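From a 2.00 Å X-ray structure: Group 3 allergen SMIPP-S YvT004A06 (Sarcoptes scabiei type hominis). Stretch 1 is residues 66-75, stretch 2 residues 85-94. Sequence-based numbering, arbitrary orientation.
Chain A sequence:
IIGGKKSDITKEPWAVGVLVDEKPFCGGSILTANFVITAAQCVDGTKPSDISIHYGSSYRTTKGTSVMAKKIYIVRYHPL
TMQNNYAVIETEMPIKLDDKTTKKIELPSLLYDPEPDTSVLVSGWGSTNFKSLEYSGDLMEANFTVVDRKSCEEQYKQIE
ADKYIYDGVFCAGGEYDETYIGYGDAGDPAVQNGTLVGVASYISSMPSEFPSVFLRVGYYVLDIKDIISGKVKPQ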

# COMPACT_ATOMS: atom_id res chain seq x y z
N SER A 66 19.01 2.43 -0.80
CA SER A 66 18.20 2.46 -2.01
C SER A 66 18.69 1.38 -2.95
O SER A 66 19.90 1.15 -3.07
CB SER A 66 18.25 3.83 -2.67
OG SER A 66 17.77 4.83 -1.78
N VAL A 67 17.75 0.71 -3.60
CA VAL A 67 18.06 -0.37 -4.52
C VAL A 67 17.13 -0.22 -5.72
O VAL A 67 15.93 0.07 -5.57
CB VAL A 67 17.92 -1.77 -3.84
CG1 VAL A 67 16.50 -2.01 -3.33
CG2 VAL A 67 18.37 -2.89 -4.76
N MET A 68 17.69 -0.38 -6.91
CA MET A 68 16.94 -0.22 -8.15
C MET A 68 16.00 -1.40 -8.37
O MET A 68 16.26 -2.51 -7.91
CB MET A 68 17.91 -0.10 -9.33
CG MET A 68 17.62 1.04 -10.30
SD MET A 68 17.52 2.66 -9.50
CE MET A 68 18.18 3.73 -10.78
N ALA A 69 14.89 -1.15 -9.07
CA ALA A 69 14.00 -2.23 -9.49
C ALA A 69 14.58 -2.95 -10.70
O ALA A 69 15.24 -2.33 -11.54
CB ALA A 69 12.63 -1.69 -9.82
N LYS A 70 14.33 -4.25 -10.78
CA LYS A 70 14.73 -5.06 -11.92
C LYS A 70 13.53 -5.38 -12.81
O LYS A 70 13.57 -5.14 -14.02
CB LYS A 70 15.40 -6.35 -11.44
CG LYS A 70 15.97 -7.22 -12.56
CD LYS A 70 16.98 -8.23 -12.02
CE LYS A 70 16.30 -9.36 -11.26
NZ LYS A 70 17.30 -10.30 -10.67
N LYS A 71 12.47 -5.92 -12.21
CA LYS A 71 11.24 -6.27 -12.93
C LYS A 71 10.00 -5.79 -12.18
O LYS A 71 9.98 -5.73 -10.95
CB LYS A 71 11.16 -7.78 -13.14
CG LYS A 71 12.28 -8.39 -13.98
CD LYS A 71 12.38 -9.88 -13.74
CE LYS A 71 13.72 -10.45 -14.18
NZ LYS A 71 13.88 -11.87 -13.76
N ILE A 72 8.96 -5.45 -12.95
CA ILE A 72 7.68 -5.02 -12.41
C ILE A 72 6.60 -6.00 -12.86
O ILE A 72 6.46 -6.27 -14.06
CB ILE A 72 7.30 -3.59 -12.91
CG1 ILE A 72 8.41 -2.56 -12.62
CG2 ILE A 72 5.95 -3.15 -12.33
CD1 ILE A 72 8.86 -2.47 -11.17
N TYR A 73 5.84 -6.52 -11.91
CA TYR A 73 4.75 -7.46 -12.22
C TYR A 73 3.41 -6.82 -11.93
O TYR A 73 3.13 -6.44 -10.79
CB TYR A 73 4.92 -8.75 -11.41
CG TYR A 73 6.24 -9.42 -11.65
CD1 TYR A 73 6.36 -10.44 -12.60
CD2 TYR A 73 7.38 -9.03 -10.95
CE1 TYR A 73 7.58 -11.06 -12.83
CE2 TYR A 73 8.60 -9.65 -11.17
CZ TYR A 73 8.70 -10.66 -12.11
OH TYR A 73 9.91 -11.26 -12.34
N ILE A 74 2.61 -6.68 -12.98
CA ILE A 74 1.24 -6.17 -12.89
C ILE A 74 0.31 -7.28 -13.38
O ILE A 74 0.56 -7.90 -14.42
CB ILE A 74 1.05 -4.93 -13.80
CG1 ILE A 74 2.18 -3.90 -13.62
CG2 ILE A 74 -0.35 -4.33 -13.62
CD1 ILE A 74 1.86 -2.71 -12.71
N VAL A 75 -0.76 -7.54 -12.63
CA VAL A 75 -1.74 -8.58 -13.02
C VAL A 75 -3.13 -7.99 -13.26
O VAL A 75 -3.98 -7.98 -12.36
CB VAL A 75 -1.79 -9.74 -11.99
CG1 VAL A 75 -2.62 -10.92 -12.53
CG2 VAL A 75 -0.39 -10.21 -11.62
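Stretch 2 (85-94) NYAVIETEMP

A beta bulge interrupts the pairing of stretch 2 with stretch 1: Ala69 pairs with Thr91, but Lys71 pairs with Glu90, so the register slips by one residue. Lys70, with phi/psi of -104/-53°, is the extra residue, and Glu90 O accepts from two successive amides, Lys70 N at 2.7 Å and, weakly, Lys71 N at 3.4 Å. Otherwise residues 87-91 form an extended strand running antiparallel to the strand of stretch 1; the N-to-C axes make an angle of 126° and approach to 4.5 Å. Regular pairing follows the bulge: Glu90 N donates to Lys71 O (2.9 Å), while Val88 N to Tyr73 O (2.9 Å) and Tyr73 N to Val88 O (2.8 Å) close a reciprocal pair. Before it, Glu92 N reaches Met68 O at 2.8 Å.

Side-chain positions follow this register. Ile89 lies on the same sheet face as Ile72, its CG1 3.7 Å from Ile72 CD1, and its CG2 also meets Ala69 CB at 3.6 Å. Glu90 shares the other face with Lys71 and Tyr73. Its extended side chain (chi1 and chi2 both t) places OE1 3.1 Å from Tyr73 OH, which donates a hydrogen bond, and OE2 3.4 Å from Lys70 NZ in a salt bridge. Beyond the strand, Tyr86 OH lies 3.3 Å from Val75 CB.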

# COMPACT_ATOMS: atom_id res chain seq x y z
N ASN A 85 -5.54 -3.40 -8.06
CA ASN A 85 -4.57 -2.33 -7.90
C ASN A 85 -3.39 -2.75 -7.01
O ASN A 85 -3.23 -2.27 -5.88
CB ASN A 85 -5.29 -1.09 -7.35
CG ASN A 85 -4.39 0.13 -7.22
OD1 ASN A 85 -3.28 0.18 -7.74
ND2 ASN A 85 -4.89 1.14 -6.51
N TYR A 86 -2.58 -3.67 -7.52
CA TYR A 86 -1.32 -4.04 -6.86
C TYR A 86 -0.22 -4.29 -7.88
O TYR A 86 -0.49 -4.63 -9.04
CB TYR A 86 -1.51 -5.26 -5.95
CG TYR A 86 -1.85 -6.54 -6.71
CD1 TYR A 86 -0.88 -7.50 -6.95
CD2 TYR A 86 -3.14 -6.77 -7.18
CE1 TYR A 86 -1.18 -8.67 -7.65
CE2 TYR A 86 -3.46 -7.93 -7.88
CZ TYR A 86 -2.47 -8.87 -8.11
OH TYR A 86 -2.77 -10.02 -8.80
N ALA A 87 1.02 -4.08 -7.46
CA ALA A 87 2.17 -4.46 -8.28
C ALA A 87 3.25 -5.07 -7.43
O ALA A 87 3.42 -4.71 -6.27
CB ALA A 87 2.70 -3.27 -9.05
N VAL A 88 3.98 -6.01 -8.01
CA VAL A 88 5.11 -6.60 -7.32
C VAL A 88 6.39 -6.18 -8.02
O VAL A 88 6.52 -6.28 -9.24
CB VAL A 88 5.00 -8.13 -7.19
CG1 VAL A 88 6.26 -8.70 -6.55
CG2 VAL A 88 3.77 -8.50 -6.38
N ILE A 89 7.32 -5.68 -7.22
CA ILE A 89 8.59 -5.20 -7.72
C ILE A 89 9.67 -6.17 -7.29
O ILE A 89 9.78 -6.51 -6.11
CB ILE A 89 8.89 -3.77 -7.20
CG1 ILE A 89 7.79 -2.79 -7.63
CG2 ILE A 89 10.26 -3.30 -7.70
CD1 ILE A 89 7.81 -1.43 -6.89
N GLU A 90 10.45 -6.64 -8.26
CA GLU A 90 11.65 -7.41 -7.95
C GLU A 90 12.85 -6.47 -7.96
O GLU A 90 13.00 -5.67 -8.88
CB GLU A 90 11.84 -8.56 -8.95
CG GLU A 90 13.08 -9.40 -8.68
CD GLU A 90 13.23 -10.58 -9.63
OE1 GLU A 90 12.35 -10.81 -10.49
OE2 GLU A 90 14.24 -11.30 -9.50
N THR A 91 13.68 -6.55 -6.93
CA THR A 91 14.85 -5.68 -6.81
C THR A 91 16.04 -6.20 -7.62
O THR A 91 16.14 -7.40 -7.91
CB THR A 91 15.27 -5.46 -5.33
OG1 THR A 91 15.55 -6.71 -4.70
CG2 THR A 91 14.15 -4.75 -4.56
N GLU A 92 16.92 -5.27 -8.01
CA GLU A 92 18.16 -5.59 -8.71
C GLU A 92 19.12 -6.39 -7.83
O GLU A 92 19.73 -7.36 -8.28
CB GLU A 92 18.86 -4.32 -9.20
CG GLU A 92 18.32 -3.74 -10.50
CD GLU A 92 18.89 -4.41 -11.75
OE1 GLU A 92 19.54 -5.47 -11.64
OE2 GLU A 92 18.69 -3.86 -12.85
N MET A 93 19.25 -5.94 -6.58
CA MET A 93 20.08 -6.60 -5.59
C MET A 93 19.20 -6.96 -4.39
O MET A 93 18.16 -6.34 -4.18
CB MET A 93 21.23 -5.68 -5.15
CG MET A 93 22.11 -5.18 -6.29
N PRO A 94 19.61 -7.97 -3.60
CA PRO A 94 18.80 -8.37 -2.44
C PRO A 94 18.71 -7.29 -1.37
O PRO A 94 19.67 -6.56 -1.13
CB PRO A 94 19.53 -9.60 -1.90
CG PRO A 94 20.33 -10.11 -3.05
CD PRO A 94 20.75 -8.89 -3.79
O HOH W 1 14.06 -13.03 -11.29
O HOH W 2 -4.86 -9.62 -10.39
O HOH W 3 -2.09 -5.94 -10.79